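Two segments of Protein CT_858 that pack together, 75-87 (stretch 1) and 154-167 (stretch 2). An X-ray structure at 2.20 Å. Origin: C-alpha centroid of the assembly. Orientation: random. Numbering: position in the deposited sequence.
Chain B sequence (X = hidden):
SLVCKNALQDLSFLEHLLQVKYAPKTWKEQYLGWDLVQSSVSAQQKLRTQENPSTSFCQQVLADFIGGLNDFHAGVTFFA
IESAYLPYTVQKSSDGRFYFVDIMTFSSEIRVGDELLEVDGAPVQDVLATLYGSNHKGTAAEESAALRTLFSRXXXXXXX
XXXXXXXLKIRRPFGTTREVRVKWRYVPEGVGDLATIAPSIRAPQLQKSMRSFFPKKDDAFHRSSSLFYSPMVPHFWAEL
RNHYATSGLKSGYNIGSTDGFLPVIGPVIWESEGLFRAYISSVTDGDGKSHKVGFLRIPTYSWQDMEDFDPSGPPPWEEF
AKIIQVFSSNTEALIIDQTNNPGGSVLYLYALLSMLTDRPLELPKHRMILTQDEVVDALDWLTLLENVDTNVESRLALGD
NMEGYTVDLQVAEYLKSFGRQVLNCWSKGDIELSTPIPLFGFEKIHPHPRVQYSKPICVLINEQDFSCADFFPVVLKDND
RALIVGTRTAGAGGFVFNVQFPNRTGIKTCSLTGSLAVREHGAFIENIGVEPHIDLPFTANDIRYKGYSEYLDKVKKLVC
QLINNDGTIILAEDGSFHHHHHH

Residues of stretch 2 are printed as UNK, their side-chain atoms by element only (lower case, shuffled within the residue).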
# COMPACT_ATOMS: atom_id res chain seq x y z
N GLY B 75 11.52 -0.79 -12.89
CA GLY B 75 10.92 -1.85 -13.69
C GLY B 75 9.41 -1.98 -13.55
O GLY B 75 8.82 -1.49 -12.59
N VAL B 76 8.78 -2.63 -14.52
CA VAL B 76 7.34 -2.82 -14.51
C VAL B 76 6.97 -4.29 -14.42
O VAL B 76 7.57 -5.12 -15.10
CB VAL B 76 6.69 -2.28 -15.80
CG1 VAL B 76 5.17 -2.28 -15.66
CG2 VAL B 76 7.21 -0.89 -16.12
N THR B 77 6.00 -4.62 -13.57
CA THR B 77 5.53 -5.99 -13.45
C THR B 77 4.08 -5.94 -13.93
O THR B 77 3.43 -4.91 -13.81
CB THR B 77 5.57 -6.51 -12.00
OG1 THR B 77 4.66 -5.75 -11.19
CG2 THR B 77 6.97 -6.37 -11.42
N PHE B 78 3.58 -7.05 -14.46
CA PHE B 78 2.21 -7.06 -14.98
C PHE B 78 1.35 -8.16 -14.40
O PHE B 78 1.86 -9.17 -13.91
CB PHE B 78 2.24 -7.20 -16.51
CG PHE B 78 3.16 -6.22 -17.18
CD1 PHE B 78 4.52 -6.50 -17.32
CD2 PHE B 78 2.68 -5.00 -17.66
CE1 PHE B 78 5.39 -5.59 -17.93
CE2 PHE B 78 3.54 -4.08 -18.27
CZ PHE B 78 4.89 -4.37 -18.41
N PHE B 79 0.03 -7.96 -14.46
CA PHE B 79 -0.91 -8.98 -13.98
C PHE B 79 -0.99 -10.02 -15.09
O PHE B 79 -1.93 -10.01 -15.88
CB PHE B 79 -2.31 -8.38 -13.74
CG PHE B 79 -2.40 -7.47 -12.54
CD1 PHE B 79 -2.56 -6.09 -12.71
CD2 PHE B 79 -2.36 -7.99 -11.25
CE1 PHE B 79 -2.68 -5.25 -11.60
CE2 PHE B 79 -2.47 -7.15 -10.13
CZ PHE B 79 -2.63 -5.78 -10.31
N ALA B 80 0.01 -10.89 -15.15
CA ALA B 80 0.09 -11.94 -16.17
C ALA B 80 0.85 -13.12 -15.60
O ALA B 80 1.81 -12.92 -14.85
CB ALA B 80 0.80 -11.41 -17.41
N ILE B 81 0.46 -14.34 -15.93
CA ILE B 81 1.13 -15.51 -15.38
C ILE B 81 1.92 -16.37 -16.36
O ILE B 81 2.67 -17.25 -15.94
CB ILE B 81 0.15 -16.44 -14.65
CG1 ILE B 81 -0.87 -17.01 -15.63
CG2 ILE B 81 -0.55 -15.68 -13.54
CD1 ILE B 81 -1.87 -17.94 -14.99
N GLU B 82 1.77 -16.13 -17.66
CA GLU B 82 2.50 -16.92 -18.64
C GLU B 82 4.00 -16.94 -18.32
O GLU B 82 4.59 -15.90 -18.01
CB GLU B 82 2.30 -16.35 -20.04
CG GLU B 82 3.07 -17.10 -21.10
CD GLU B 82 2.83 -16.54 -22.48
OE1 GLU B 82 2.86 -15.30 -22.62
OE2 GLU B 82 2.63 -17.33 -23.42
N SER B 83 4.62 -18.12 -18.38
CA SER B 83 6.04 -18.22 -18.09
C SER B 83 6.68 -19.47 -18.69
O SER B 83 6.01 -20.45 -19.01
CB SER B 83 6.27 -18.22 -16.58
OG SER B 83 5.84 -19.43 -15.99
N ALA B 84 8.00 -19.42 -18.82
CA ALA B 84 8.78 -20.54 -19.36
C ALA B 84 9.99 -20.72 -18.44
O ALA B 84 10.61 -19.74 -18.05
CB ALA B 84 9.24 -20.22 -20.77
N TYR B 85 10.31 -21.96 -18.12
CA TYR B 85 11.43 -22.23 -17.22
C TYR B 85 12.16 -23.53 -17.54
O TYR B 85 11.52 -24.54 -17.84
CB TYR B 85 10.90 -22.32 -15.78
CG TYR B 85 11.94 -22.69 -14.74
CD1 TYR B 85 12.85 -21.74 -14.28
CD2 TYR B 85 11.98 -23.98 -14.20
CE1 TYR B 85 13.80 -22.07 -13.31
CE2 TYR B 85 12.92 -24.32 -13.23
CZ TYR B 85 13.83 -23.36 -12.79
OH TYR B 85 14.75 -23.68 -11.83
N LEU B 86 13.49 -23.49 -17.47
CA LEU B 86 14.33 -24.66 -17.67
C LEU B 86 15.13 -24.84 -16.38
O LEU B 86 15.79 -23.91 -15.92
CB LEU B 86 15.26 -24.47 -18.87
CG LEU B 86 14.50 -24.51 -20.21
CD1 LEU B 86 15.43 -24.22 -21.38
CD2 LEU B 86 13.84 -25.88 -20.35
N PRO B 87 15.09 -26.04 -15.78
CA PRO B 87 15.77 -26.40 -14.53
C PRO B 87 17.30 -26.46 -14.50
O PRO B 87 17.88 -27.45 -14.03
CB PRO B 87 15.14 -27.74 -14.18
CG PRO B 87 15.00 -28.37 -15.54
CD PRO B 87 14.46 -27.23 -16.38
N UNK B 154 9.30 -14.57 -18.09
CA UNK B 154 8.04 -14.29 -17.42
C UNK B 154 7.28 -13.12 -18.01
O UNK B 154 7.80 -12.01 -18.07
c UNK B 154 8.89 -15.24 -15.21
s UNK B 154 9.64 -14.82 -13.62
c UNK B 154 8.18 -14.44 -12.68
c UNK B 154 8.32 -14.03 -15.94
N UNK B 155 6.05 -13.37 -18.43
CA UNK B 155 5.24 -12.29 -18.99
C UNK B 155 5.00 -11.27 -17.87
O UNK B 155 4.71 -10.11 -18.15
c UNK B 155 3.90 -12.82 -19.51
N UNK B 156 5.12 -11.71 -16.62
CA UNK B 156 4.92 -10.82 -15.48
C UNK B 156 5.98 -9.73 -15.47
O UNK B 156 5.81 -8.69 -14.84
c UNK B 156 4.96 -11.60 -14.15
o UNK B 156 6.25 -12.14 -13.89
N UNK B 157 7.08 -9.97 -16.17
CA UNK B 157 8.15 -8.98 -16.23
C UNK B 157 8.25 -8.36 -17.62
O UNK B 157 9.17 -7.58 -17.90
c UNK B 157 9.47 -9.64 -15.83
c UNK B 157 9.26 -9.02 -13.42
c UNK B 157 9.53 -10.17 -14.39
c UNK B 157 10.91 -10.79 -14.10
N UNK B 158 7.30 -8.69 -18.49
CA UNK B 158 7.31 -8.13 -19.83
C UNK B 158 8.16 -8.90 -20.83
O UNK B 158 8.47 -8.39 -21.91
N UNK B 159 8.53 -10.13 -20.48
CA UNK B 159 9.33 -10.96 -21.38
C UNK B 159 8.42 -11.63 -22.40
O UNK B 159 7.25 -11.87 -22.13
c UNK B 159 10.92 -11.69 -19.52
c UNK B 159 10.03 -12.12 -20.64
c UNK B 159 11.38 -12.39 -18.45
n UNK B 159 11.48 -10.44 -19.44
n UNK B 159 12.22 -11.55 -17.75
c UNK B 159 12.26 -10.38 -18.37
N UNK B 160 8.98 -11.95 -23.56
CA UNK B 160 8.23 -12.69 -24.56
C UNK B 160 8.45 -14.10 -24.02
O UNK B 160 9.58 -14.44 -23.68
c UNK B 160 9.42 -11.28 -27.98
c UNK B 160 8.77 -11.23 -26.60
c UNK B 160 9.23 -9.98 -28.75
c UNK B 160 8.88 -12.59 -25.94
n UNK B 160 10.01 -9.99 -30.01
N UNK B 161 7.40 -14.90 -23.91
CA UNK B 161 7.57 -16.24 -23.38
C UNK B 161 7.63 -17.33 -24.45
O UNK B 161 6.68 -17.50 -25.22
c UNK B 161 6.44 -16.60 -22.39
c UNK B 161 6.66 -17.99 -21.81
c UNK B 161 6.38 -15.56 -21.28
N UNK B 162 8.74 -18.08 -24.51
CA UNK B 162 8.90 -19.16 -25.49
C UNK B 162 8.26 -20.43 -24.93
O UNK B 162 7.81 -20.46 -23.79
c UNK B 162 10.84 -19.07 -24.16
c UNK B 162 10.41 -19.29 -25.59
c UNK B 162 9.99 -17.86 -23.76
N UNK B 163 8.24 -21.48 -25.75
CA UNK B 163 7.67 -22.76 -25.34
C UNK B 163 8.16 -23.82 -26.31
O UNK B 163 8.79 -23.50 -27.32
c UNK B 163 6.15 -22.72 -25.39
o UNK B 163 5.69 -22.56 -26.72
N UNK B 164 7.87 -25.07 -26.01
CA UNK B 164 8.29 -26.15 -26.87
C UNK B 164 9.71 -26.58 -26.57
O UNK B 164 10.31 -26.17 -25.57
N UNK B 165 10.27 -27.41 -27.45
CA UNK B 165 11.62 -27.90 -27.26
C UNK B 165 12.65 -26.95 -27.83
O UNK B 165 12.37 -26.20 -28.77
n UNK B 165 10.41 -31.59 -29.24
n UNK B 165 11.11 -33.69 -29.88
c UNK B 165 10.46 -32.56 -30.14
c UNK B 165 11.77 -29.28 -27.89
c UNK B 165 11.03 -31.67 -27.92
c UNK B 165 10.95 -30.35 -27.18
n UNK B 165 9.86 -32.41 -31.31
N UNK B 166 13.84 -26.98 -27.24
CA UNK B 166 14.94 -26.15 -27.68
C UNK B 166 16.21 -26.97 -27.47
O UNK B 166 16.27 -27.80 -26.56
o UNK B 166 16.01 -23.97 -27.42
c UNK B 166 15.01 -24.82 -26.86
c UNK B 166 15.32 -25.11 -25.39
N UNK B 167 17.21 -26.76 -28.30
CA UNK B 167 18.43 -27.53 -28.17
C UNK B 167 19.57 -26.76 -27.54
O UNK B 167 19.88 -25.64 -27.92
o UNK B 167 17.87 -28.90 -30.09
c UNK B 167 18.89 -28.06 -29.54
c UNK B 167 20.18 -28.86 -29.41
O HOH W 1 9.81 -5.65 -16.27
O HOH W 2 4.44 -14.32 -15.73

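Position 154 carries two carbons, a sulfur and a last carbon in an unbranched row, and this chain touches Ser83: methionine. Met154 forms an antiparallel, non-hydrogen-bonded bridge with Ser83 (CA to CA 4.5 Å), their side chains share one sheet face, and Met154 CG lies 4.2 Å from Ser83 CB.

Position 155 has one carbon, its CB, which points toward stretch 1 and sits 4.0 Å from Ala80 CB: alanine. Ala155 N donates to Glu82 O at 3.0 Å.

Position 156 shows one carbon and one oxygen, and its CB lies 3.5 Å from Ala80 O: serine. The backbone also bonds: Phe78 N donates to Ser156 O at 2.8 Å, and Thr77 CA approaches the same Ser156 O at 3.0 Å in a CA-H...O contact.

Position 157 has four carbons, forked at the second. Its CA-to-CB bond points away, yet the chain's end returns to touch Thr77: leucine. Leu157 CD2 is 4.0 Å from Thr77 CG2.

Position 158 has no side-chain atoms, and its backbone N lies 3.7 Å from Phe78 CE1. With phi/psi of 86/15, a CB would jam against the preceding carbonyl and stand 3.2 Å from Phe78 CE1. Both backbone and neighbour favour a bare position: glycine.

Position 159, one carbon and a five-membered ring of three carbons and two nitrogens, does not touch stretch 1 and is histidine; position 160, four carbons in a row ending in nitrogen, does not either and is lysine.

Position 161 has one carbon bearing two more, points toward stretch 1 and touches Glu82 and Ala84: valine. Val161 CB is 3.6 Å from Glu82 CD, and Val161 CG1 is 3.6 Å from Ala84 CB.

Position 162 closes three carbons onto its own nitrogen, and this ring touches Ala84: proline. Pro162 CD lies 3.9 Å from Ala84 CB.

The next three stand clear of stretch 1. Position 163, one carbon and one oxygen, is serine; position 164, bare, with phi/psi of 84/-169 that demands it, is glycine; position 165, three carbons, a nitrogen and a carbon bearing two nitrogens, is arginine.

Position 166 has a carbon bearing one oxygen and one carbon and touches Leu86: threonine, with Thr166 CG2 4.1 Å from Leu86 CD1. Position 167 has the same branching, without contact, again threonine.

The direct hydrogen bonds across the contact are all backbone to backbone: two tie the 3-10 segment to stretch 1. Water extends them: one water donates to Val76 O and Leu157 O, each at 2.6 Å, while another accepts from Ser156 N at 2.8 Å and donates to Ala80 O at 3.1 Å and Glu82 O at 2.8 Å. Ala80 and Ala155 meet CB to CB, and Val161 and Pro162 cover Ala84.

Stretch 2, residues 154-167: MASLGHKVPSGRTT
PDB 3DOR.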